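Local coordinates for protein diol-dehydratase (Roseburia inulinivorans, PDB 5I2A) that acts as a B12-independent, glycyl radical-type diol dehydratase, a lyase involved in the dehydration of 1,2-propanediol, at residues Thr551-Phe556 / Gly687-Gly692; Pro444-Gly449 / Gly545-Phe550; Trp450-Phe455 / Gly692-Ser697; Ala513-His518 / Lys682-Gly687. All coordinates share one frame; numbering follows the deposited sequence.

Contact 1. Residues Thr551-Phe556 / Gly687-Gly692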
loop_
_atom_site.group_PDB
_atom_site.type_symbol
_atom_site.label_atom_id
_atom_site.label_comp_id
_atom_site.label_asym_id
_atom_site.label_seq_id
_atom_site.Cartn_x
_atom_site.Cartn_y
_atom_site.Cartn_z
ATOM N N THR A 551 14.200 -4.282 -14.142
ATOM C CA THR A 551 13.443 -5.479 -14.452
ATOM C C THR A 551 14.093 -6.123 -15.681
ATOM O O THR A 551 14.316 -5.458 -16.693
ATOM C CB THR A 551 11.945 -5.171 -14.706
ATOM O OG1 THR A 551 11.402 -4.471 -13.581
ATOM C CG2 THR A 551 11.164 -6.464 -14.919
ATOM N N GLY A 552 14.402 -7.412 -15.591
ATOM C CA GLY A 552 15.181 -8.080 -16.625
ATOM C C GLY A 552 14.485 -9.309 -17.196
ATOM O O GLY A 552 14.561 -10.394 -16.616
ATOM N N PRO A 553 13.774 -9.138 -18.321
ATOM C CA PRO A 553 13.105 -10.246 -19.014
ATOM C C PRO A 553 13.904 -10.748 -20.224
ATOM O O PRO A 553 14.564 -9.954 -20.905
ATOM C CB PRO A 553 11.773 -9.615 -19.448
ATOM C CG PRO A 553 12.166 -8.189 -19.783
ATOM C CD PRO A 553 13.375 -7.834 -18.883
ATOM N N GLN A 554 13.821 -12.051 -20.491
ATOM C CA GLN A 554 14.698 -12.721 -21.453
ATOM C C GLN A 554 14.063 -13.026 -22.817
ATOM O O GLN A 554 12.959 -13.572 -22.888
ATOM C CB GLN A 554 15.203 -14.029 -20.854
ATOM C CG GLN A 554 16.368 -13.872 -19.902
ATOM C CD GLN A 554 16.203 -12.685 -18.964
ATOM O OE1 GLN A 554 16.697 -11.598 -19.245
ATOM N NE2 GLN A 554 15.511 -12.890 -17.852
ATOM N N GLY A 555 14.784 -12.692 -23.882
ATOM C CA GLY A 555 14.363 -12.989 -25.240
ATOM C C GLY A 555 14.898 -14.323 -25.753
ATOM O O GLY A 555 16.097 -14.602 -25.680
ATOM N N PHE A 556 13.995 -15.152 -26.268
ATOM C CA PHE A 556 14.339 -16.482 -26.753
ATOM C C PHE A 556 14.287 -16.571 -28.266
ATOM O O PHE A 556 13.341 -16.099 -28.877
ATOM C CB PHE A 556 13.373 -17.526 -26.188
ATOM C CG PHE A 556 13.597 -17.876 -24.734
ATOM C CD1 PHE A 556 13.378 -16.947 -23.735
ATOM C CD2 PHE A 556 13.975 -19.169 -24.372
ATOM C CE1 PHE A 556 13.556 -17.284 -22.399
ATOM C CE2 PHE A 556 14.145 -19.522 -23.039
ATOM C CZ PHE A 556 13.942 -18.574 -22.054
ATOM N N GLY A 687 12.831 2.154 -11.496
ATOM C CA GLY A 687 13.938 1.807 -12.364
ATOM C C GLY A 687 13.511 1.443 -13.782
ATOM O O GLY A 687 12.347 1.591 -14.155
ATOM N N MET A 688 14.471 0.977 -14.568
ATOM C CA MET A 688 14.267 0.703 -15.980
ATOM C C MET A 688 14.279 -0.794 -16.263
ATOM O O MET A 688 14.932 -1.575 -15.564
ATOM C CB MET A 688 15.351 1.372 -16.829
ATOM C CG MET A 688 15.499 2.893 -16.619
ATOM S SD MET A 688 13.998 3.835 -17.025
ATOM C CE MET A 688 13.775 3.431 -18.770
ATOM N N TYR A 689 13.578 -1.175 -17.313
ATOM C CA TYR A 689 13.748 -2.486 -17.890
ATOM C C TYR A 689 15.087 -2.562 -18.631
ATOM O O TYR A 689 15.601 -1.556 -19.122
ATOM C CB TYR A 689 12.594 -2.801 -18.841
ATOM C CG TYR A 689 11.366 -3.308 -18.133
ATOM C CD1 TYR A 689 10.606 -2.471 -17.313
ATOM C CD2 TYR A 689 10.967 -4.624 -18.279
ATOM C CE1 TYR A 689 9.490 -2.950 -16.646
ATOM C CE2 TYR A 689 9.846 -5.102 -17.639
ATOM C CZ TYR A 689 9.119 -4.276 -16.815
ATOM O OH TYR A 689 8.011 -4.780 -16.176
ATOM N N GLN A 690 15.642 -3.761 -18.694
ATOM C CA GLN A 690 16.804 -4.039 -19.520
ATOM C C GLN A 690 16.713 -5.494 -19.982
ATOM O O GLN A 690 16.534 -6.402 -19.164
ATOM C CB GLN A 690 18.115 -3.772 -18.763
ATOM C CG GLN A 690 18.122 -4.183 -17.301
ATOM C CD GLN A 690 19.509 -4.087 -16.655
ATOM O OE1 GLN A 690 20.398 -3.392 -17.155
ATOM N NE2 GLN A 690 19.708 -4.832 -15.570
ATOM N N ALA A 691 16.792 -5.705 -21.288
ATOM C CA ALA A 691 16.737 -7.048 -21.861
ATOM C C ALA A 691 17.891 -7.946 -21.419
ATOM O O ALA A 691 19.032 -7.495 -21.272
ATOM C CB ALA A 691 16.724 -6.965 -23.394
ATOM N N GLY A 692 17.580 -9.220 -21.207
ATOM C CA GLY A 692 18.582 -10.272 -21.223
ATOM C C GLY A 692 18.292 -11.224 -22.374
ATOM O O GLY A 692 17.193 -11.211 -22.941
#
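Thr551 is gripped through both ends of its backbone: Gln690 N donates to Thr551 O at 2.9 Å, while Thr551 N gives its hydrogen to Met688 O at 3.1 Å. The two bonds make strands 548-556 and 688-689 parallel neighbours in a mixed sheet of this PFL-like fold. The backbones meet again further on, where Gly692 N reaches Pro553 O at 3.1 Å and Gly555 N returns a bond to Gly692 O at 3.0 Å. Gln554 folds back, its NE2 lying 2.9 Å from Gly552 O in a hydrogen bond, and its OE1 accepts from Asn751.

On one face of the sheet, Thr551 and Tyr689 run side by side. Thr551 CB stands over the middle of the Tyr689 ring, 3.5 Å from its centroid, in a CH-pi contact, and CG2, anti to the backbone N, comes 3.3 Å from Tyr689 CE2. Tyr689 OH is tied to Asn512 of helix 489-521. An alanine at Tyr689 would probably open a gap beside Thr551 and leave Asn512 without its phenol partner. Pro553 meets the same ring at its edge, Pro553 CG lying 4.1 Å from Tyr689 CD2.

Contact 2. Residues Pro444-Gly449 / Gly545-Phe550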
loop_
_atom_site.group_PDB
_atom_site.type_symbol
_atom_site.label_atom_id
_atom_site.label_comp_id
_atom_site.label_asym_id
_atom_site.label_seq_id
_atom_site.Cartn_x
_atom_site.Cartn_y
_atom_site.Cartn_z
ATOM N N PRO A 444 26.815 -5.350 -6.522
ATOM C CA PRO A 444 26.315 -6.089 -5.359
ATOM C C PRO A 444 25.985 -5.179 -4.185
ATOM O O PRO A 444 26.624 -4.157 -4.026
ATOM C CB PRO A 444 27.491 -7.025 -5.002
ATOM C CG PRO A 444 28.682 -6.310 -5.486
ATOM C CD PRO A 444 28.250 -5.574 -6.745
ATOM N N GLY A 445 24.980 -5.550 -3.405
ATOM C CA GLY A 445 24.630 -4.855 -2.186
ATOM C C GLY A 445 23.904 -3.534 -2.383
ATOM O O GLY A 445 23.700 -2.807 -1.421
ATOM N N LYS A 446 23.521 -3.223 -3.618
ATOM C CA LYS A 446 22.904 -1.937 -3.940
ATOM C C LYS A 446 21.737 -2.045 -4.923
ATOM O O LYS A 446 21.202 -1.029 -5.375
ATOM C CB LYS A 446 23.953 -0.978 -4.540
ATOM C CG LYS A 446 25.105 -0.616 -3.596
ATOM C CD LYS A 446 26.032 0.440 -4.202
ATOM C CE LYS A 446 27.105 0.841 -3.204
ATOM N NZ LYS A 446 27.960 1.939 -3.726
ATOM N N THR A 447 21.357 -3.269 -5.265
ATOM C CA THR A 447 20.492 -3.486 -6.416
ATOM C C THR A 447 19.290 -4.383 -6.115
ATOM O O THR A 447 19.396 -5.379 -5.389
ATOM C CB THR A 447 21.310 -4.092 -7.593
ATOM O OG1 THR A 447 22.410 -3.222 -7.912
ATOM C CG2 THR A 447 20.444 -4.298 -8.851
ATOM N N ASP A 448 18.139 -4.000 -6.660
ATOM C CA ASP A 448 17.005 -4.917 -6.802
ATOM C C ASP A 448 16.745 -5.055 -8.305
ATOM O O ASP A 448 16.113 -4.194 -8.916
ATOM C CB ASP A 448 15.763 -4.405 -6.080
ATOM C CG ASP A 448 14.678 -5.484 -5.941
ATOM O OD1 ASP A 448 14.953 -6.554 -5.369
ATOM O OD2 ASP A 448 13.541 -5.259 -6.398
ATOM N N GLY A 449 17.252 -6.125 -8.898
ATOM C CA GLY A 449 17.401 -6.176 -10.337
ATOM C C GLY A 449 16.368 -6.973 -11.100
ATOM O O GLY A 449 16.274 -6.828 -12.317
ATOM N N GLY A 545 13.446 0.853 -2.145
ATOM C CA GLY A 545 14.570 1.176 -1.281
ATOM C C GLY A 545 15.981 1.021 -1.855
ATOM O O GLY A 545 16.908 1.713 -1.412
ATOM N N ALA A 546 16.160 0.118 -2.818
ATOM C CA ALA A 546 17.481 -0.108 -3.421
ATOM C C ALA A 546 17.920 1.091 -4.234
ATOM O O ALA A 546 17.097 1.786 -4.833
ATOM C CB ALA A 546 17.486 -1.355 -4.322
ATOM N N ILE A 547 19.225 1.310 -4.288
ATOM C CA ILE A 547 19.766 2.362 -5.133
ATOM C C ILE A 547 19.492 2.064 -6.603
ATOM O O ILE A 547 19.040 2.921 -7.333
ATOM C CB ILE A 547 21.269 2.539 -4.907
ATOM C CG1 ILE A 547 21.509 3.040 -3.479
ATOM C CG2 ILE A 547 21.862 3.510 -5.947
ATOM C CD1 ILE A 547 22.979 3.147 -3.130
ATOM N N TYR A 548 19.743 0.834 -7.027
ATOM C CA TYR A 548 19.548 0.475 -8.427
ATOM C C TYR A 548 18.367 -0.470 -8.545
ATOM O O TYR A 548 18.261 -1.445 -7.799
ATOM C CB TYR A 548 20.824 -0.155 -9.014
ATOM C CG TYR A 548 21.970 0.818 -8.999
ATOM C CD1 TYR A 548 21.944 1.941 -9.811
ATOM C CD2 TYR A 548 23.057 0.644 -8.154
ATOM C CE1 TYR A 548 22.962 2.861 -9.797
ATOM C CE2 TYR A 548 24.102 1.578 -8.132
ATOM C CZ TYR A 548 24.038 2.683 -8.958
ATOM O OH TYR A 548 25.037 3.629 -8.960
ATOM N N ASN A 549 17.486 -0.166 -9.485
ATOM C CA ASN A 549 16.279 -0.938 -9.691
ATOM C C ASN A 549 16.098 -1.275 -11.150
ATOM O O ASN A 549 16.114 -0.379 -12.002
ATOM C CB ASN A 549 15.067 -0.169 -9.174
ATOM C CG ASN A 549 15.084 -0.034 -7.683
ATOM O OD1 ASN A 549 14.779 -0.984 -6.979
ATOM N ND2 ASN A 549 15.490 1.125 -7.189
ATOM N N PHE A 550 15.948 -2.562 -11.440
ATOM C CA PHE A 550 15.751 -2.998 -12.819
ATOM C C PHE A 550 14.633 -4.028 -12.913
ATOM O O PHE A 550 14.190 -4.580 -11.904
ATOM C CB PHE A 550 17.039 -3.604 -13.407
ATOM C CG PHE A 550 18.243 -2.686 -13.337
ATOM C CD1 PHE A 550 18.362 -1.603 -14.191
ATOM C CD2 PHE A 550 19.269 -2.936 -12.433
ATOM C CE1 PHE A 550 19.484 -0.768 -14.133
ATOM C CE2 PHE A 550 20.382 -2.109 -12.361
ATOM C CZ PHE A 550 20.486 -1.015 -13.219
#
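Thr447 pairs with Tyr548 and Asp448 with Asn549 in a short parallel beta ladder that joins strand 447-448 to the start of strand 548-556. The hydrogen bonds step across it in the regular parallel pattern: Tyr548 N to Lys446 O at 2.9 Å, Asp448 N to Tyr548 O at 2.8 Å, and Phe550 N to Asp448 O at 3.0 Å. All three are close to straight, with angles at the hydrogen near 165°.

On the face carrying Thr447 and Tyr548, Thr447 OG1 rests 3.6 Å from Tyr548 CB and is itself bonded to Val443 O. The phenol ring has Ile547 CG2 over the centre of one face, and its OH reaches Glu429, whose other carboxylate oxygen forms a salt bridge with Lys446 NZ; one acid thus ties down a side chain from each segment.

Asp448 and Asn549 share the other face, with Asp448 CB 3.7 Å from Asn549 OD1. Because Asn549 CG lies beside the backbone N (chi1 -68°), its carboxamide turns back and ND2 donates to Ala546 O at 2.9 Å, from above the carbonyl plane. An alanine at Asn549 would probably leave Ala546 O without this donor and the bend leading into the strand less firmly held. At the far end, Thr447 CG2 touches the edge of the Phe550 ring, 4.0 Å from CD2.

Contact 3. Residues Trp450-Phe455 / Gly692-Ser697. With EDO (1,2-ethanediol), chain C.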
loop_
_atom_site.group_PDB
_atom_site.type_symbol
_atom_site.label_atom_id
_atom_site.label_comp_id
_atom_site.label_asym_id
_atom_site.label_seq_id
_atom_site.Cartn_x
_atom_site.Cartn_y
_atom_site.Cartn_z
ATOM N N TRP A 450 15.595 -7.796 -10.390
ATOM C CA TRP A 450 14.550 -8.611 -11.029
ATOM C C TRP A 450 15.137 -9.328 -12.241
ATOM O O TRP A 450 14.568 -9.308 -13.329
ATOM C CB TRP A 450 13.341 -7.731 -11.416
ATOM C CG TRP A 450 12.295 -7.666 -10.318
ATOM C CD1 TRP A 450 12.507 -7.366 -9.005
ATOM C CD2 TRP A 450 10.887 -7.913 -10.448
ATOM N NE1 TRP A 450 11.335 -7.421 -8.312
ATOM C CE2 TRP A 450 10.321 -7.758 -9.171
ATOM C CE3 TRP A 450 10.055 -8.248 -11.523
ATOM C CZ2 TRP A 450 8.952 -7.922 -8.930
ATOM C CZ3 TRP A 450 8.690 -8.419 -11.286
ATOM C CH2 TRP A 450 8.158 -8.270 -9.998
ATOM N N HIS A 451 16.300 -9.950 -12.040
ATOM C CA HIS A 451 17.131 -10.360 -13.165
ATOM C C HIS A 451 16.587 -11.534 -13.993
ATOM O O HIS A 451 17.131 -11.835 -15.049
ATOM C CB HIS A 451 18.546 -10.683 -12.676
ATOM C CG HIS A 451 19.293 -9.481 -12.178
ATOM N ND1 HIS A 451 19.813 -8.535 -13.024
ATOM C CD2 HIS A 451 19.572 -9.065 -10.919
ATOM C CE1 HIS A 451 20.414 -7.594 -12.310
ATOM N NE2 HIS A 451 20.286 -7.898 -11.033
ATOM N N ASP A 452 15.524 -12.191 -13.539
ATOM C CA ASP A 452 14.862 -13.164 -14.408
ATOM C C ASP A 452 13.336 -13.034 -14.323
ATOM O O ASP A 452 12.646 -13.929 -13.841
ATOM C CB ASP A 452 15.297 -14.583 -14.066
ATOM C CG ASP A 452 14.920 -15.586 -15.161
ATOM O OD1 ASP A 452 14.429 -15.170 -16.235
ATOM O OD2 ASP A 452 15.125 -16.791 -14.947
ATOM N N ALA A 453 12.834 -11.911 -14.824
ATOM C CA ALA A 453 11.446 -11.504 -14.607
ATOM C C ALA A 453 10.445 -12.225 -15.503
ATOM O O ALA A 453 9.272 -12.318 -15.152
ATOM C CB ALA A 453 11.310 -9.985 -14.796
ATOM N N ALA A 454 10.906 -12.711 -16.654
ATOM C CA ALA A 454 10.037 -13.399 -17.614
ATOM C C ALA A 454 10.837 -14.045 -18.726
ATOM O O ALA A 454 11.999 -13.699 -18.976
ATOM C CB ALA A 454 8.981 -12.426 -18.237
ATOM N N PHE A 455 10.184 -14.991 -19.385
ATOM C CA PHE A 455 10.698 -15.620 -20.584
ATOM C C PHE A 455 9.828 -15.166 -21.760
ATOM O O PHE A 455 8.609 -15.366 -21.742
ATOM C CB PHE A 455 10.654 -17.145 -20.455
ATOM C CG PHE A 455 11.519 -17.712 -19.349
ATOM C CD1 PHE A 455 12.716 -17.119 -18.995
ATOM C CD2 PHE A 455 11.134 -18.877 -18.690
ATOM C CE1 PHE A 455 13.521 -17.663 -17.995
ATOM C CE2 PHE A 455 11.928 -19.428 -17.680
ATOM C CZ PHE A 455 13.121 -18.819 -17.334
ATOM N N GLY A 692 17.580 -9.220 -21.207
ATOM C CA GLY A 692 18.582 -10.272 -21.223
ATOM C C GLY A 692 18.292 -11.224 -22.374
ATOM O O GLY A 692 17.193 -11.211 -22.941
ATOM N N LEU A 693 19.279 -12.040 -22.724
ATOM C CA LEU A 693 19.140 -13.038 -23.773
ATOM C C LEU A 693 19.757 -14.351 -23.282
ATOM O O LEU A 693 20.901 -14.675 -23.584
ATOM C CB LEU A 693 19.800 -12.572 -25.076
ATOM C CG LEU A 693 19.266 -11.262 -25.672
ATOM C CD1 LEU A 693 20.210 -10.680 -26.708
ATOM C CD2 LEU A 693 17.871 -11.442 -26.246
ATOM N N TYR A 694 18.980 -15.092 -22.510
ATOM C CA TYR A 694 19.418 -16.378 -22.001
ATOM C C TYR A 694 18.203 -17.266 -21.766
ATOM O O TYR A 694 17.090 -16.768 -21.642
ATOM C CB TYR A 694 20.237 -16.213 -20.722
ATOM C CG TYR A 694 19.516 -15.695 -19.485
ATOM C CD1 TYR A 694 18.770 -16.554 -18.682
ATOM C CD2 TYR A 694 19.660 -14.366 -19.068
ATOM C CE1 TYR A 694 18.167 -16.108 -17.533
ATOM C CE2 TYR A 694 19.054 -13.904 -17.888
ATOM C CZ TYR A 694 18.303 -14.780 -17.135
ATOM O OH TYR A 694 17.693 -14.370 -15.974
ATOM N N PRO A 695 18.414 -18.584 -21.749
ATOM C CA PRO A 695 17.245 -19.473 -21.783
ATOM C C PRO A 695 16.945 -20.296 -20.532
ATOM O O PRO A 695 15.851 -20.852 -20.470
ATOM C CB PRO A 695 17.600 -20.420 -22.921
ATOM C CG PRO A 695 19.080 -20.635 -22.707
ATOM C CD PRO A 695 19.624 -19.272 -22.238
ATOM N N VAL A 696 17.872 -20.377 -19.580
ATOM C CA VAL A 696 17.797 -21.377 -18.511
ATOM C C VAL A 696 17.528 -22.721 -19.209
ATOM O O VAL A 696 18.241 -23.040 -20.148
ATOM C CB VAL A 696 16.751 -21.042 -17.439
ATOM C CG1 VAL A 696 17.088 -21.790 -16.135
ATOM C CG2 VAL A 696 16.751 -19.535 -17.163
ATOM N N SER A 697 16.508 -23.489 -18.822
ATOM C CA SER A 697 16.209 -24.686 -19.613
ATOM C C SER A 697 14.899 -24.516 -20.394
ATOM O O SER A 697 14.357 -25.479 -20.938
ATOM C CB SER A 697 16.143 -25.944 -18.726
ATOM O OG SER A 697 15.011 -25.962 -17.870
HETATM C C1 EDO C . 18.517 -16.902 -13.670
HETATM O O1 EDO C . 18.889 -15.954 -12.673
HETATM C C2 EDO C . 17.582 -17.922 -13.012
HETATM O O2 EDO C . 16.311 -17.339 -12.659
#
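Tyr694 and Asp452 meet because their first torsions aim them at the same spot: Tyr694 CG stands between its backbone N and carbonyl carbon (chi1 67°), and Asp452 CG is anti to its backbone N (chi1 -165°). The phenol thereby reaches across to segment 450-455, where its OH donates to His451 O at 2.8 Å. That carbonyl lies at the edge of the ring and accepts a second hydrogen bond from Asn751 ND2.

Asp452 crosses the end of the phenol, with CB 3.1 Å from Tyr694 OH and the carboxylate and ring planes 58° apart. The two groups pack without bonding here: Asp452 OD1 lies 3.4 Å from Tyr694 OH at a poor angle and instead accepts from Gln554 NE2. Asp452 OD2 accepts a hydrogen bond from O2 of a bound 1,2-ethanediol at 2.6 Å, and C1 of the diol lies 3.5 Å from Tyr694 OH. Beside the polar cluster, Val696 CG2 packs against the tip of Phe455, 3.7 Å from CZ, the side chains crossing at about a right angle.

The diol probably came from the crystallisation liquor, yet Glu440, His166, His283 and Ser284 also hydrogen-bond to it. A small diol gripped at several points, beside a carboxylate whose other oxygen is tethered by an amide, is consistent with a pocket that could hold the hydroxyls of a diol substrate.

Contact 4. Residues Ala513-His518 / Lys682-Gly687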
loop_
_atom_site.group_PDB
_atom_site.type_symbol
_atom_site.label_atom_id
_atom_site.label_comp_id
_atom_site.label_asym_id
_atom_site.label_seq_id
_atom_site.Cartn_x
_atom_site.Cartn_y
_atom_site.Cartn_z
ATOM N N ALA A 513 2.660 -5.708 -12.895
ATOM C CA ALA A 513 1.569 -6.193 -12.046
ATOM C C ALA A 513 2.092 -7.066 -10.896
ATOM O O ALA A 513 1.687 -6.907 -9.750
ATOM C CB ALA A 513 0.544 -6.971 -12.882
ATOM N N ILE A 514 2.998 -7.985 -11.212
ATOM C CA ILE A 514 3.588 -8.846 -10.192
ATOM C C ILE A 514 4.446 -8.016 -9.215
ATOM O O ILE A 514 4.480 -8.292 -8.028
ATOM C CB ILE A 514 4.406 -9.973 -10.857
ATOM C CG1 ILE A 514 3.462 -10.863 -11.673
ATOM C CG2 ILE A 514 5.180 -10.810 -9.817
ATOM C CD1 ILE A 514 4.167 -11.792 -12.678
ATOM N N ASP A 515 5.094 -6.981 -9.737
ATOM C CA ASP A 515 5.894 -6.038 -8.952
ATOM C C ASP A 515 5.041 -5.375 -7.867
ATOM O O ASP A 515 5.422 -5.356 -6.697
ATOM C CB ASP A 515 6.513 -4.983 -9.891
ATOM C CG ASP A 515 7.896 -4.489 -9.431
ATOM O OD1 ASP A 515 8.192 -4.468 -8.216
ATOM O OD2 ASP A 515 8.684 -4.088 -10.314
ATOM N N TYR A 516 3.875 -4.859 -8.258
ATOM C CA TYR A 516 2.941 -4.279 -7.295
ATOM C C TYR A 516 2.559 -5.300 -6.253
ATOM O O TYR A 516 2.507 -4.973 -5.082
ATOM C CB TYR A 516 1.672 -3.728 -7.979
ATOM C CG TYR A 516 1.917 -2.367 -8.571
ATOM C CD1 TYR A 516 2.235 -1.281 -7.748
ATOM C CD2 TYR A 516 1.887 -2.171 -9.943
ATOM C CE1 TYR A 516 2.501 -0.027 -8.280
ATOM C CE2 TYR A 516 2.152 -0.923 -10.488
ATOM C CZ TYR A 516 2.453 0.144 -9.654
ATOM O OH TYR A 516 2.706 1.375 -10.200
ATOM N N ALA A 517 2.317 -6.541 -6.673
ATOM C CA ALA A 517 1.911 -7.562 -5.712
ATOM C C ALA A 517 2.997 -7.799 -4.648
ATOM O O ALA A 517 2.690 -7.845 -3.456
ATOM C CB ALA A 517 1.547 -8.874 -6.424
ATOM N N HIS A 518 4.262 -7.916 -5.058
ATOM C CA HIS A 518 5.335 -8.066 -4.066
ATOM C C HIS A 518 5.477 -6.826 -3.167
ATOM O O HIS A 518 5.677 -6.958 -1.958
ATOM C CB HIS A 518 6.676 -8.401 -4.739
ATOM C CG HIS A 518 6.745 -9.817 -5.236
ATOM N ND1 HIS A 518 6.993 -10.886 -4.401
ATOM C CD2 HIS A 518 6.541 -10.344 -6.467
ATOM C CE1 HIS A 518 6.943 -12.006 -5.096
ATOM N NE2 HIS A 518 6.677 -11.706 -6.353
ATOM N N LYS A 682 9.630 1.341 -17.776
ATOM C CA LYS A 682 9.962 1.563 -16.376
ATOM C C LYS A 682 9.150 0.658 -15.472
ATOM O O LYS A 682 8.095 0.173 -15.859
ATOM C CB LYS A 682 9.726 3.023 -15.991
ATOM C CG LYS A 682 10.458 4.011 -16.876
ATOM C CD LYS A 682 10.077 5.439 -16.529
ATOM C CE LYS A 682 10.683 6.430 -17.515
ATOM N NZ LYS A 682 10.305 7.839 -17.192
ATOM N N ASN A 683 9.639 0.442 -14.258
ATOM C CA ASN A 683 8.952 -0.437 -13.322
ATOM C C ASN A 683 8.492 0.365 -12.111
ATOM O O ASN A 683 8.901 1.511 -11.959
ATOM C CB ASN A 683 9.861 -1.622 -12.923
ATOM C CG ASN A 683 11.141 -1.195 -12.222
ATOM O OD1 ASN A 683 11.130 -0.341 -11.342
ATOM N ND2 ASN A 683 12.269 -1.812 -12.617
ATOM N N PRO A 684 7.637 -0.229 -11.255
ATOM C CA PRO A 684 7.081 0.530 -10.126
ATOM C C PRO A 684 8.079 0.819 -9.014
ATOM O O PRO A 684 7.732 1.546 -8.085
ATOM C CB PRO A 684 5.957 -0.386 -9.602
ATOM C CG PRO A 684 5.633 -1.267 -10.748
ATOM C CD PRO A 684 6.940 -1.517 -11.416
ATOM N N ARG A 685 9.287 0.264 -9.104
ATOM C CA ARG A 685 10.326 0.554 -8.118
ATOM C C ARG A 685 11.182 1.750 -8.556
ATOM O O ARG A 685 12.199 2.044 -7.928
ATOM C CB ARG A 685 11.221 -0.684 -7.874
ATOM C CG ARG A 685 10.646 -1.705 -6.871
ATOM C CD ARG A 685 11.280 -3.093 -7.014
ATOM N NE ARG A 685 10.970 -3.674 -8.314
ATOM C CZ ARG A 685 11.858 -3.935 -9.262
ATOM N NH1 ARG A 685 13.152 -3.703 -9.054
ATOM N NH2 ARG A 685 11.449 -4.427 -10.421
ATOM N N GLY A 686 10.780 2.431 -9.625
ATOM C CA GLY A 686 11.503 3.617 -10.081
ATOM C C GLY A 686 12.732 3.360 -10.943
ATOM O O GLY A 686 13.574 4.236 -11.115
ATOM N N GLY A 687 12.831 2.154 -11.496
ATOM C CA GLY A 687 13.938 1.807 -12.364
ATOM C C GLY A 687 13.511 1.443 -13.782
ATOM O O GLY A 687 12.347 1.591 -14.155
#
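Arg685 grips Asp515 side-on, one nitrogen to each carboxylate oxygen: Arg685 NE donates to the syn lone pair of Asp515 OD1 at 2.9 Å, and NH2 donates to OD2 at 2.8 Å. The carboxylate and guanidinium planes are 29° apart, nearly coplanar. Both acceptors lie near the guanidinium plane, while NH2 meets OD2 on its syn side, 30° out of the carboxylate plane; NE also reaches OD2 weakly. Pro684 CD lies 3.3 Å from Asp515 OD2. This is the tight, buried part of the contact. A second salt bridge to Asp448, a bond from NH2 to Phe550 O and a cation-pi contact with Trp450 complete the surroundings of the guanidinium, and the two acids would probably help to stabilise its charge.

Toward the looser, partly exposed side the contact becomes apolar. Pro684 CG sits over one face of the Tyr516 ring, shifted toward the rim and 3.8 Å from the centroid. Here the second subunit closes in: Tyr516 OH is hydrogen-bonded to Ala198 O of that chain, which also packs on Pro684.

The loop is shaped from within by Asn683, whose OD1 accepts from Arg685 N and Gly687 N, both at 3.0 Å and from opposite faces of its carboxamide plane. With Gly686 N bonded to Asn683 O, this makes an Asx turn combined with a type I beta turn, clamped to helix 489-521 by a bidentate arginine-aspartate salt bridge.

Overall arrangement
Four pairings of sequence-distant segments converge on one small region of the PFL-like fold. Contacts 1, 2 and 3 all reach the same mixed sheet: strand 548-556 lies beside 447-448 in contact 2, beside 688-689 in contact 1, and beside 454-457, the strand that segment 450-455 enters. The centres of contacts 1 and 3 are about 8 Å apart; those of contacts 2 and 3, about 18 Å. Along the chain, contact 2 closes before contact 1 opens, whereas contacts 1 and 4 nest inside the loop closed by contact 3. Segment 682-697 then passes from the helix 489-521 side and the subunit interface, along the sheet beside strand 548-556, toward the buried diol pocket, linking periphery to interior.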